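Type VI secretion system-associated protein TagF (PDB 2QNU) is a type VI secretion system-associated protein of Pseudomonas aeruginosa, probably an accessory or regulatory factor of the secretion machinery. Local coordinates at the interface of chains A and B. Numbering follows the deposited sequence. Chains: chain A/B, Uncharacterized protein PA0076.

The interface of chains A and B. Residues chain A 150-152, 158; chain B 218-220.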
loop_
_atom_site.group_PDB
_atom_site.type_symbol
_atom_site.label_atom_id
_atom_site.label_comp_id
_atom_site.label_asym_id
_atom_site.label_seq_id
_atom_site.Cartn_x
_atom_site.Cartn_y
_atom_site.Cartn_z
ATOM N N GLN A 150 -1.924 -12.577 -5.937
ATOM C CA GLN A 150 -1.988 -11.439 -6.826
ATOM C C GLN A 150 -1.463 -11.839 -8.185
ATOM O O GLN A 150 -0.587 -12.702 -8.301
ATOM C CB GLN A 150 -1.173 -10.306 -6.232
ATOM C CG GLN A 150 -1.345 -8.993 -6.905
ATOM C CD GLN A 150 -0.736 -7.881 -6.066
ATOM O OE1 GLN A 150 -1.425 -7.191 -5.241
ATOM N NE2 GLN A 150 0.561 -7.733 -6.215
ATOM N N SER A 151 -2.019 -11.245 -9.235
ATOM C CA SER A 151 -1.506 -11.479 -10.583
ATOM C C SER A 151 -1.448 -10.159 -11.322
ATOM O O SER A 151 -2.114 -9.174 -10.976
ATOM C CB SER A 151 -2.431 -12.491 -11.315
ATOM O OG SER A 151 -3.800 -12.055 -11.236
ATOM N N LEU A 152 -0.627 -10.136 -12.345
ATOM C CA LEU A 152 -0.583 -9.020 -13.227
ATOM C C LEU A 152 -1.310 -9.398 -14.485
ATOM O O LEU A 152 -1.008 -10.449 -15.119
ATOM C CB LEU A 152 0.870 -8.707 -13.590
ATOM C CG LEU A 152 1.059 -7.578 -14.595
ATOM C CD1 LEU A 152 0.628 -6.224 -13.973
ATOM C CD2 LEU A 152 2.532 -7.546 -14.923
ATOM N N LEU A 158 -3.177 -4.903 -11.484
ATOM C CA LEU A 158 -2.868 -5.852 -10.448
ATOM C C LEU A 158 -4.194 -6.309 -9.847
ATOM O O LEU A 158 -4.904 -5.481 -9.210
ATOM C CB LEU A 158 -2.050 -5.259 -9.283
ATOM C CG LEU A 158 -0.546 -5.092 -9.513
ATOM C CD1 LEU A 158 0.018 -4.186 -8.347
ATOM C CD2 LEU A 158 0.148 -6.443 -9.616
ATOM N N ILE B 218 -0.407 -13.098 -15.568
ATOM C CA ILE B 218 0.874 -13.552 -15.077
ATOM C C ILE B 218 0.793 -13.722 -13.600
ATOM O O ILE B 218 0.485 -12.754 -12.911
ATOM C CB ILE B 218 2.009 -12.527 -15.382
ATOM C CG1 ILE B 218 2.174 -12.426 -16.888
ATOM C CG2 ILE B 218 3.325 -12.990 -14.750
ATOM C CD1 ILE B 218 3.220 -11.421 -17.349
ATOM N N PRO B 219 0.962 -14.949 -13.097
ATOM C CA PRO B 219 0.824 -15.000 -11.644
ATOM C C PRO B 219 2.046 -14.342 -10.957
ATOM O O PRO B 219 3.133 -14.593 -11.396
ATOM C CB PRO B 219 0.759 -16.496 -11.310
ATOM C CG PRO B 219 0.666 -17.244 -12.673
ATOM C CD PRO B 219 1.209 -16.272 -13.711
ATOM N N LEU B 220 1.816 -13.561 -9.897
ATOM C CA LEU B 220 2.873 -12.904 -9.116
ATOM C C LEU B 220 3.078 -13.603 -7.802
ATOM O O LEU B 220 4.123 -14.070 -7.552
ATOM C CB LEU B 220 2.492 -11.482 -8.770
ATOM C CG LEU B 220 2.325 -10.392 -9.822
ATOM C CD1 LEU B 220 2.428 -9.029 -9.080
ATOM C CD2 LEU B 220 3.317 -10.474 -10.973
#
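The amide N of B:Ile218 donates an almost straight hydrogen bond of 2.8 Å to the carbonyl O of A:Leu152, 172° at the hydrogen. The exchange is returned by the amide N of A:Leu152, which lies in the plane of the carbonyl of B:Ile218 and gives its hydrogen to that oxygen over 2.9 Å. This reciprocal pair illustrates how a strand edge can recruit a strand from another subunit: strand 217-221 of B runs antiparallel beside strand 150-153 of A. B:Pro219 faces A:Ser151 at a non-hydrogen-bonded position of the ladder, so its lack of an amide hydrogen costs no cross-strand bond; the next bond runs from N of B:Leu220 to the carbonyl O of A:Gln150 at 3.0 Å, with a more bent approach.

Backbone pairing sets the register, and the side chain of B:Leu220 takes part in each of the close apolar contacts described here. With CG anti to its own carbonyl carbon (chi1 -66°), it reaches across the face of the A strand and spreads its two methyls apart. Its CD1 meets the CD2 methyl of A:Leu158 at 3.5 Å, a snug contact in which the side chains stand roughly perpendicular, and it also lies 3.7 Å from the amide NE2 of A:Gln150. The other branch, CD2, rests 4.0 Å from CB of A:Leu152. A:Leu158 belongs to the neighbouring strand 157-160, so this one leucine touches residues of two strands of A. At A:Ser151 both CA and the side-chain CB lie 3.3 Å from the carbonyl O of B:Ile218.

By two-fold symmetry the same strand pairing recurs with the chains exchanged, joining the two copies through a reciprocal sheet extension that may support a dimer, although the structure alone does not show that this assembly forms in the cell.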